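Local structure of carboxylic ester hydrolase (Aspergillus niger, 7K4O) at residues S43-S47 with E48-S52; I100-G103 with D104-P108; F420-P423 with T424-I428. The protein hydrolyses carboxylic esters as a tannin acyl hydrolase of the tannase family, a serine esterase that probably releases gallic acid from its tannin substrates. One frame throughout, in Å; residues are numbered along the deposited sequence.

Contact 1 of 3, residues S43-S47 with E48-S52; sequences SSVSS and EFYPS. With MAN (alpha-D-mannopyranose), chain B.
Y50 folds back under S47, and the serine CB lies over one face of its ring, 3.4 Å from the ring centroid and 16° off the normal, a CH-pi contact. With chi1 at 48°, Y50 CG is wedged between backbone N and carbonyl carbon, which turns the ring beneath the preceding strand. Outward from Y50 CB, CG lies 4.0 Å from S47 CB, CE1 comes within 3.7 Å of S46 C and also meets the V45 CG2 methyl, and CZ closes to 3.3 Å from S47 CB. At the tip, OH bonds to Q105 O and accepts from water 1, which lies at the ring edge and takes the N-H of S46. S47 OG, anti to its own N, receives the N-H of F49 at 2.9 Å and 166°, an ST turn that shapes the reversal. Water 2 joins S47 N to Y50 O, and S52 N donates to mannose O3 at 3.0 Å. This is the turn of the beta hairpin formed by strands 28-47 and 50-66, the former outermost in the sheet; V45 and Y50 pack on helix 108-111 and on M112.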
ATOM      1  N   SER A  43      22.386  14.604   6.898  1.00 26.62           N
ATOM      2  CA  SER A  43      21.288  14.618   5.929  1.00 25.93           C
ATOM      3  C   SER A  43      19.980  14.904   6.642  1.00 27.34           C
ATOM      4  O   SER A  43      19.530  14.118   7.482  1.00 25.81           O
ATOM      5  CB  SER A  43      21.288  13.335   5.153  1.00 29.57           C
ATOM      6  OG  SER A  43      20.199  13.262   4.281  1.00 28.29           O
ATOM      7  N   SER A  44      19.303  15.975   6.248  1.00 28.58           N
ATOM      8  CA  SER A  44      17.975  16.337   6.781  0.62 27.91           C
ATOM      9  C   SER A  44      16.909  15.552   6.018  1.00 28.60           C
ATOM     10  O   SER A  44      16.926  15.614   4.787  1.00 29.95           O
ATOM     11  CB  SER A  44      17.750  17.833   6.644  0.62 33.31           C
ATOM     12  OG  SER A  44      18.349  18.459   7.756  0.62 32.81           O
ATOM     13  N   VAL A  45      16.063  14.831   6.731  1.00 26.73           N
ATOM     14  CA  VAL A  45      15.061  13.934   6.086  1.00 25.93           C
ATOM     15  C   VAL A  45      13.715  14.206   6.711  1.00 25.28           C
ATOM     16  O   VAL A  45      13.634  14.574   7.894  1.00 25.85           O
ATOM     17  CB  VAL A  45      15.485  12.449   6.201  1.00 25.50           C
ATOM     18  CG1 VAL A  45      16.797  12.201   5.474  1.00 24.91           C
ATOM     19  CG2 VAL A  45      15.640  12.022   7.637  1.00 26.09           C
ATOM     20  N   SER A  46      12.666  13.945   5.949  1.00 28.50           N
ATOM     21  CA  SER A  46      11.284  14.145   6.395  1.00 28.44           C
ATOM     22  C   SER A  46      10.381  13.335   5.467  1.00 27.39           C
ATOM     23  O   SER A  46      10.741  13.122   4.314  1.00 27.83           O
ATOM     24  CB  SER A  46      10.903  15.613   6.376  1.00 32.21           C
ATOM     25  OG  SER A  46      10.988  16.093   5.053  1.00 34.69           O
ATOM     26  N   SER A  47       9.224  12.974   5.989  1.00 27.45           N
ATOM     27  CA  SER A  47       8.262  12.089   5.293  1.00 26.76           C
ATOM     28  C   SER A  47       6.992  12.122   6.082  1.00 24.91           C
ATOM     29  O   SER A  47       7.037  12.419   7.268  1.00 27.04           O
ATOM     30  CB  SER A  47       8.823  10.643   5.198  1.00 26.32           C
ATOM     31  OG  SER A  47       7.855   9.764   4.683  1.00 29.42           O
ATOM     32  N   GLU A  48       5.873  11.732   5.499  1.00 23.87           N
ATOM     33  CA  GLU A  48       4.671  11.475   6.303  1.00 23.74           C
ATOM     34  C   GLU A  48       4.794  10.151   7.078  1.00 23.46           C
ATOM     35  O   GLU A  48       3.939   9.908   7.920  1.00 25.67           O
ATOM     36  CB  GLU A  48       3.443  11.490   5.406  1.00 26.49           C
ATOM     37  CG  GLU A  48       3.299  12.851   4.695  1.00 30.39           C
ATOM     38  CD  GLU A  48       1.899  13.174   4.198  1.00 38.54           C
ATOM     39  OE1 GLU A  48       1.218  12.249   3.710  1.00 32.25           O
ATOM     40  OE2 GLU A  48       1.458  14.330   4.377  1.00 37.16           O
ATOM     41  N   PHE A  49       5.799   9.327   6.750  1.00 25.03           N
ATOM     42  CA  PHE A  49       5.931   7.965   7.352  1.00 26.71           C
ATOM     43  C   PHE A  49       6.918   7.913   8.528  1.00 23.93           C
ATOM     44  O   PHE A  49       7.001   6.842   9.149  1.00 24.88           O
ATOM     45  CB  PHE A  49       6.367   6.961   6.295  1.00 25.76           C
ATOM     46  CG  PHE A  49       5.322   6.818   5.212  1.00 27.19           C
ATOM     47  CD1 PHE A  49       4.117   6.227   5.509  1.00 30.51           C
ATOM     48  CD2 PHE A  49       5.584   7.228   3.917  1.00 29.83           C
ATOM     49  CE1 PHE A  49       3.146   6.069   4.519  1.00 32.06           C
ATOM     50  CE2 PHE A  49       4.609   7.094   2.935  1.00 30.17           C
ATOM     51  CZ  PHE A  49       3.398   6.536   3.255  1.00 30.14           C
ATOM     52  N   TYR A  50       7.701   8.960   8.748  1.00 22.87           N
ATOM     53  CA  TYR A  50       8.651   9.007   9.879  1.00 23.35           C
ATOM     54  C   TYR A  50       8.827  10.446  10.345  1.00 24.84           C
ATOM     55  O   TYR A  50       8.680  11.387   9.585  1.00 24.28           O
ATOM     56  CB  TYR A  50       9.973   8.320   9.519  1.00 23.07           C
ATOM     57  CG  TYR A  50      10.600   8.680   8.208  1.00 22.80           C
ATOM     58  CD1 TYR A  50      11.300   9.859   8.006  1.00 22.77           C
ATOM     59  CD2 TYR A  50      10.468   7.828   7.111  1.00 22.03           C
ATOM     60  CE1 TYR A  50      11.855  10.165   6.779  1.00 23.07           C
ATOM     61  CE2 TYR A  50      11.082   8.103   5.909  1.00 21.94           C
ATOM     62  CZ  TYR A  50      11.764   9.290   5.712  1.00 23.74           C
ATOM     63  OH  TYR A  50      12.335   9.614   4.500  1.00 24.13           O
ATOM     64  N   PRO A  51       9.167  10.619  11.626  1.00 25.47           N
ATOM     65  CA  PRO A  51       9.464  11.960  12.140  1.00 27.65           C
ATOM     66  C   PRO A  51      10.685  12.558  11.455  1.00 26.76           C
ATOM     67  O   PRO A  51      11.604  11.851  10.951  1.00 26.55           O
ATOM     68  CB  PRO A  51       9.744  11.728  13.626  1.00 29.70           C
ATOM     69  CG  PRO A  51       9.172  10.378  13.938  1.00 30.14           C
ATOM     70  CD  PRO A  51       9.220   9.571  12.646  1.00 25.15           C
ATOM     71  N   SER A  52      10.725  13.900  11.433  1.00 26.66           N
ATOM     72  CA  SER A  52      11.867  14.622  10.849  1.00 27.28           C
ATOM     73  C   SER A  52      13.126  14.341  11.643  1.00 26.48           C
ATOM     74  O   SER A  52      13.083  14.217  12.886  1.00 28.40           O
ATOM     75  CB  SER A  52      11.560  16.101  10.725  1.00 32.31           C
ATOM     76  OG  SER A  52      10.455  16.228   9.817  1.00 34.40           O
TER
HETATM   77  C1  MAN B   6       8.076  17.169  15.675  1.00 45.91           C
HETATM   78  C2  MAN B   6       8.623  16.149  14.633  0.89 42.74           C
HETATM   79  C3  MAN B   6       7.596  16.070  13.507  0.57 39.21           C
HETATM   80  C4  MAN B   6       6.238  15.571  13.996  0.85 37.91           C
HETATM   81  C5  MAN B   6       5.789  16.438  15.188  1.00 40.84           C
HETATM   82  C6  MAN B   6       4.662  15.870  15.991  1.00 37.79           C
HETATM   83  O2  MAN B   6       8.765  14.852  15.227  0.92 36.25           O
HETATM   84  O3  MAN B   6       8.231  15.250  12.533  0.91 35.57           O
HETATM   85  O4  MAN B   6       5.282  15.687  12.938  0.85 31.84           O
HETATM   86  O5  MAN B   6       6.838  16.640  16.162  0.96 44.15           O
HETATM   87  O6  MAN B   6       4.183  16.865  17.039  0.91 36.98           O
HETATM   88  O   HOH W   1      13.429  12.000   3.424  1.00 35.71           O
HETATM   89  O   HOH W   2       8.938  14.027   8.774  1.00 27.09           O

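Contact 2 of 3, residues I100-G103 with D104-P108; sequences INSG and DQSLP
Water 3 binds G103 O at 2.6 Å, donating to it, and accepts the N-H of S106 at 2.8 Å, so it bridges the two halves of this loop where no direct bond joins those two groups. Beside it the backbone closes on itself: Q105 N donates to S102 O at 3.0 Å, reaching the oxygen from a direction tilted 33° from the carbonyl plane. This is the closing bond of a type II' beta turn from S102 to Q105, with G103 in its second position at phi 56° and psi -126°, a conformation readily taken up by a residue without a side chain. An Asx turn precedes it and shares its glycine: N101 OD1 accepts the N-H of G103 at 3.0 Å, in the plane of the amide and on a lone pair. The other end of that amide, ND2, donates to T120 O and F127 O, so the flat group is held from both ends and its rotation is fixed. The turn lies between strand 89-93 and helix 108-111, in a loop whose earlier residues G96 and G97 line the gallic acid pocket. S102 and S106 meet across the turn with CB of S102 3.7 Å from OG of S106, while S102 OG is bonded to G94 O. L107 brings CD1 to 4.2 Å from G103 O and packs on W79, T93 and M119 of neighbouring sheet strands.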
ATOM      1  N   ILE A 100       9.948  -1.356  -7.405  1.00 20.62           N
ATOM      2  CA  ILE A 100      10.166  -2.270  -6.248  1.00 21.37           C
ATOM      3  C   ILE A 100      10.995  -1.533  -5.181  1.00 21.11           C
ATOM      4  O   ILE A 100      11.181  -2.112  -4.066  1.00 20.17           O
ATOM      5  CB  ILE A 100      10.852  -3.553  -6.708  1.00 21.00           C
ATOM      6  CG1 ILE A 100      10.702  -4.646  -5.650  1.00 20.47           C
ATOM      7  CG2 ILE A 100      12.301  -3.324  -7.133  1.00 21.10           C
ATOM      8  CD1 ILE A 100      11.114  -6.014  -6.148  1.00 24.64           C
ATOM      9  N   ASN A 101      11.415  -0.311  -5.451  1.00 21.45           N
ATOM     10  CA  ASN A 101      12.097   0.532  -4.425  1.00 19.45           C
ATOM     11  C   ASN A 101      11.497   1.939  -4.477  1.00 22.40           C
ATOM     12  O   ASN A 101      10.771   2.291  -5.456  1.00 21.69           O
ATOM     13  CB  ASN A 101      13.594   0.570  -4.649  1.00 19.82           C
ATOM     14  CG  ASN A 101      13.955   1.313  -5.930  1.00 22.76           C
ATOM     15  OD1 ASN A 101      13.945   2.550  -5.944  1.00 22.72           O
ATOM     16  ND2 ASN A 101      14.283   0.548  -6.973  1.00 22.24           N
ATOM     17  N   SER A 102      11.755   2.738  -3.437  1.00 21.52           N
ATOM     18  CA  SER A 102      11.193   4.094  -3.327  1.00 21.08           C
ATOM     19  C   SER A 102      12.347   5.114  -3.367  1.00 23.34           C
ATOM     20  O   SER A 102      12.221   6.171  -2.718  1.00 24.44           O
ATOM     21  CB  SER A 102      10.342   4.215  -2.138  1.00 23.83           C
ATOM     22  OG  SER A 102       9.128   3.493  -2.254  1.00 23.49           O
ATOM     23  N   GLY A 103      13.447   4.803  -4.039  1.00 25.92           N
ATOM     24  CA  GLY A 103      14.626   5.686  -4.100  1.00 27.30           C
ATOM     25  C   GLY A 103      15.155   6.040  -2.724  1.00 26.75           C
ATOM     26  O   GLY A 103      15.412   5.131  -1.898  1.00 26.20           O
ATOM     27  N   ASP A 104      15.308   7.331  -2.432  1.00 26.58           N
ATOM     28  CA  ASP A 104      15.873   7.753  -1.124  0.59 26.45           C
ATOM     29  C   ASP A 104      14.756   7.978  -0.112  1.00 25.98           C
ATOM     30  O   ASP A 104      15.041   8.552   0.980  1.00 28.11           O
ATOM     31  CB  ASP A 104      16.725   8.999  -1.321  0.59 26.38           C
ATOM     32  CG  ASP A 104      18.023   8.728  -2.053  0.59 28.66           C
ATOM     33  OD1 ASP A 104      18.371   7.550  -2.252  0.59 32.65           O
ATOM     34  OD2 ASP A 104      18.667   9.723  -2.458  0.59 38.26           O
ATOM     35  N   GLN A 105      13.534   7.695  -0.517  1.00 24.74           N
ATOM     36  CA  GLN A 105      12.416   8.102   0.455  0.53 26.01           C
ATOM     37  C   GLN A 105      12.087   7.185   1.698  1.00 25.89           C
ATOM     38  O   GLN A 105      11.608   7.645   2.809  1.00 26.92           O
ATOM     39  CB  GLN A 105      11.140   8.332  -0.349  0.53 30.16           C
ATOM     40  CG  GLN A 105      11.272   9.465  -1.363  0.53 34.65           C
ATOM     41  CD  GLN A 105      11.797  10.776  -0.818  0.53 37.24           C
ATOM     42  OE1 GLN A 105      11.302  11.299   0.167  0.53 41.51           O
ATOM     43  NE2 GLN A 105      12.867  11.269  -1.424  0.53 42.54           N
ATOM     44  N   SER A 106      12.381   5.883   1.578  1.00 23.52           N
ATOM     45  CA  SER A 106      12.060   4.963   2.706  1.00 21.02           C
ATOM     46  C   SER A 106      13.280   4.724   3.607  1.00 20.33           C
ATOM     47  O   SER A 106      13.069   4.546   4.839  1.00 20.52           O
ATOM     48  CB  SER A 106      11.494   3.628   2.242  1.00 23.46           C
ATOM     49  OG  SER A 106      10.284   3.802   1.549  1.00 26.12           O
ATOM     50  N   LEU A 107      14.457   4.601   3.034  1.00 20.88           N
ATOM     51  CA  LEU A 107      15.674   4.215   3.763  1.00 20.40           C
ATOM     52  C   LEU A 107      15.938   5.107   4.983  1.00 22.90           C
ATOM     53  O   LEU A 107      16.374   4.577   6.018  1.00 20.93           O
ATOM     54  CB  LEU A 107      16.894   4.174   2.849  1.00 20.40           C
ATOM     55  CG  LEU A 107      16.835   3.217   1.661  1.00 20.84           C
ATOM     56  CD1 LEU A 107      18.057   3.375   0.816  1.00 23.27           C
ATOM     57  CD2 LEU A 107      16.727   1.798   2.171  1.00 21.38           C
ATOM     58  N   PRO A 108      15.676   6.440   4.985  1.00 20.77           N
ATOM     59  CA  PRO A 108      15.960   7.235   6.194  1.00 21.96           C
ATOM     60  C   PRO A 108      15.183   6.753   7.416  1.00 23.48           C
ATOM     61  O   PRO A 108      15.637   6.916   8.533  1.00 21.44           O
ATOM     62  CB  PRO A 108      15.461   8.646   5.814  1.00 24.49           C
ATOM     63  CG  PRO A 108      15.631   8.689   4.277  1.00 23.73           C
ATOM     64  CD  PRO A 108      15.250   7.282   3.838  1.00 22.06           C
TER
HETATM   65  O   HOH W   3      13.722   4.127  -0.165  1.00 23.47           O

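Contact 3 of 3, residues F420-P423 with T424-I428. With GDE (3,4,5-trihydroxybenzoic acid), chain J.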
ATOM      1  N   PHE A 420      -8.457   6.652  -2.776  1.00 23.36           N
ATOM      2  CA  PHE A 420      -9.053   6.721  -4.120  1.00 25.81           C
ATOM      3  C   PHE A 420      -8.353   5.770  -5.080  1.00 27.66           C
ATOM      4  O   PHE A 420      -8.719   5.746  -6.267  1.00 26.30           O
ATOM      5  CB  PHE A 420      -8.924   8.138  -4.687  1.00 27.76           C
ATOM      6  CG  PHE A 420      -7.535   8.693  -4.697  1.00 26.50           C
ATOM      7  CD1 PHE A 420      -6.641   8.379  -5.693  1.00 27.03           C
ATOM      8  CD2 PHE A 420      -7.084   9.466  -3.625  1.00 28.41           C
ATOM      9  CE1 PHE A 420      -5.355   8.900  -5.697  1.00 33.83           C
ATOM     10  CE2 PHE A 420      -5.789   9.960  -3.614  1.00 31.12           C
ATOM     11  CZ  PHE A 420      -4.918   9.672  -4.641  1.00 31.56           C
ATOM     12  N   SER A 421      -7.333   5.051  -4.588  1.00 24.96           N
ATOM     13  CA  SER A 421      -6.457   4.238  -5.467  1.00 24.89           C
ATOM     14  C   SER A 421      -6.665   2.762  -5.125  1.00 25.68           C
ATOM     15  O   SER A 421      -6.615   1.956  -6.042  1.00 24.21           O
ATOM     16  CB  SER A 421      -5.033   4.685  -5.388  1.00 27.06           C
ATOM     17  OG  SER A 421      -4.193   4.004  -6.311  1.00 26.15           O
ATOM     18  N   ILE A 422      -6.778   2.441  -3.836  1.00 25.85           N
ATOM     19  CA  ILE A 422      -7.055   1.076  -3.332  1.00 24.71           C
ATOM     20  C   ILE A 422      -8.201   1.172  -2.382  1.00 24.67           C
ATOM     21  O   ILE A 422      -8.100   1.877  -1.370  1.00 25.56           O
ATOM     22  CB  ILE A 422      -5.804   0.468  -2.675  1.00 24.73           C
ATOM     23  CG1 ILE A 422      -4.598   0.599  -3.615  1.00 27.78           C
ATOM     24  CG2 ILE A 422      -6.128  -0.952  -2.238  1.00 24.49           C
ATOM     25  CD1 ILE A 422      -3.325  -0.037  -3.131  1.00 29.87           C
ATOM     26  N   PRO A 423      -9.318   0.454  -2.623  1.00 24.00           N
ATOM     27  CA  PRO A 423     -10.450   0.531  -1.722  1.00 25.63           C
ATOM     28  C   PRO A 423     -10.067   0.179  -0.278  1.00 26.70           C
ATOM     29  O   PRO A 423      -9.495  -0.847  -0.032  1.00 23.27           O
ATOM     30  CB  PRO A 423     -11.438  -0.474  -2.278  1.00 25.41           C
ATOM     31  CG  PRO A 423     -11.091  -0.533  -3.719  1.00 24.80           C
ATOM     32  CD  PRO A 423      -9.571  -0.459  -3.765  1.00 24.06           C
ATOM     33  N   THR A 424     -10.477   1.017   0.679  1.00 24.59           N
ATOM     34  CA  THR A 424     -10.222   0.709   2.101  1.00 23.93           C
ATOM     35  C   THR A 424     -10.735  -0.672   2.474  1.00 25.47           C
ATOM     36  O   THR A 424     -10.078  -1.373   3.283  1.00 24.74           O
ATOM     37  CB  THR A 424     -10.828   1.803   3.004  1.00 23.41           C
ATOM     38  OG1 THR A 424     -10.532   3.077   2.432  1.00 25.07           O
ATOM     39  CG2 THR A 424     -10.281   1.675   4.414  1.00 25.03           C
ATOM     40  N   ALA A 425     -11.911  -1.076   1.968  1.00 23.35           N
ATOM     41  CA  ALA A 425     -12.489  -2.377   2.300  1.00 22.61           C
ATOM     42  C   ALA A 425     -11.579  -3.537   1.861  1.00 21.28           C
ATOM     43  O   ALA A 425     -11.774  -4.638   2.366  1.00 23.45           O
ATOM     44  CB  ALA A 425     -13.887  -2.455   1.723  1.00 24.16           C
ATOM     45  N   ALA A 426     -10.660  -3.310   0.940  1.00 22.52           N
ATOM     46  CA  ALA A 426      -9.731  -4.375   0.480  1.00 22.87           C
ATOM     47  C   ALA A 426      -8.882  -4.847   1.670  1.00 22.38           C
ATOM     48  O   ALA A 426      -8.567  -6.057   1.706  1.00 23.94           O
ATOM     49  CB  ALA A 426      -8.867  -3.948  -0.624  1.00 23.45           C
ATOM     50  N   SER A 427      -8.547  -3.933   2.574  1.00 21.53           N
ATOM     51  CA  SER A 427      -7.693  -4.299   3.744  1.00 20.67           C
ATOM     52  C   SER A 427      -8.515  -5.040   4.771  1.00 20.92           C
ATOM     53  O   SER A 427      -8.034  -6.044   5.324  1.00 22.14           O
ATOM     54  CB  SER A 427      -6.995  -3.079   4.318  1.00 21.84           C
ATOM     55  OG  SER A 427      -5.975  -2.607   3.455  1.00 22.82           O
ATOM     56  N   ILE A 428      -9.734  -4.570   5.101  1.00 21.59           N
ATOM     57  CA  ILE A 428     -10.590  -5.313   6.044  1.00 21.00           C
ATOM     58  C   ILE A 428     -10.771  -6.733   5.538  1.00 21.56           C
ATOM     59  O   ILE A 428     -10.717  -7.696   6.324  1.00 21.83           O
ATOM     60  CB  ILE A 428     -11.949  -4.589   6.229  1.00 24.70           C
ATOM     61  CG1 ILE A 428     -11.863  -3.371   7.154  1.00 23.35           C
ATOM     62  CG2 ILE A 428     -12.930  -5.571   6.793  1.00 24.01           C
ATOM     63  CD1 ILE A 428     -11.101  -2.233   6.646  1.00 23.03           C
TER
HETATM   64  OAA GDE J 603       1.907   1.665  -5.459  0.99 26.88           O
HETATM   65  OAB GDE J 603       0.624   3.459  -5.635  0.99 31.84           O
HETATM   66  OAC GDE J 603      -0.634  -1.800  -8.286  0.96 23.14           O
HETATM   67  OAD GDE J 603      -3.871   1.508  -7.101  0.99 23.99           O
HETATM   68  OAE GDE J 603      -3.267  -0.810  -8.288  0.90 22.20           O
HETATM   69  CAF GDE J 603       0.100   0.200  -7.051  0.99 25.42           C
HETATM   70  CAG GDE J 603      -1.551   1.893  -6.444  0.95 24.79           C
HETATM   71  CAH GDE J 603       0.832   2.232  -5.822  1.00 30.77           C
HETATM   72  CAI GDE J 603      -0.907  -0.558  -7.668  1.00 24.04           C
HETATM   73  CAJ GDE J 603      -2.563   1.145  -7.100  0.99 25.67           C
HETATM   74  CAK GDE J 603      -0.247   1.426  -6.507  0.95 25.39           C
HETATM   75  CAL GDE J 603      -2.237  -0.058  -7.667  0.94 24.98           C
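The flat carbonyl group of P423 has A426 N above its plane: the N-H bonds to P423 O at 2.9 Å from 52° out of that plane, away from the lone-pair directions. This i to i+3 bond leads into helix 425-438, which follows strand 410-416 and its loop in the alpha/beta-hydrolase fold. The next step repeats it, S427 N donating to T424 O. The other flat group, the ring of bound gallic acid, meets the loop through a hydroxyl on its rim. S421 OG shares a hydrogen bond of 2.6 Å with this hydroxyl, OAD, either oxygen being able to donate; chi1 of -175°, which swings OG away from the backbone N, sends it there. I422 stands to one side of the ring plane, with CG1 3.7 Å from OAD and 4.1 Å from CAJ. The other branch of the same isoleucine, CG2, is directed to the helix side and lies 4.4 Å from A426 CB, so one residue packs against both ligand and helix. The loop itself is gathered round D419, the acid of a probable Ser-His-Asp triad with S186 and H465: D419 OD1 accepts the N-H of both S421 and I422. Two buried hydroxyls are also paired, T424 OG1 with G416 O and S427 OG with H413 and H415. Besides the N-H of A426, P423 O has the CB of that alanine 3.2 Å away.

Contacts 1, 2 and 3 follow one another along the chain. The first two are neighbours, with centres 12 Å apart, and touch through the Y50 hydroxyl and the P108 ring, so the hairpin of strands 28-47 and 50-66 is tied to the loop after strand 89-93. Contact 3 lies beyond strand 410-416, its centre 26 Å from that of contact 1 and 23 Å from that of contact 2, touching neither. All three belong to or follow strands of the same mixed sheet: contact 1 is surface-exposed beside a glycan, whereas contact 3 is buried at the gallic acid pocket, which the loop of contact 2 also reaches through G96 and G97.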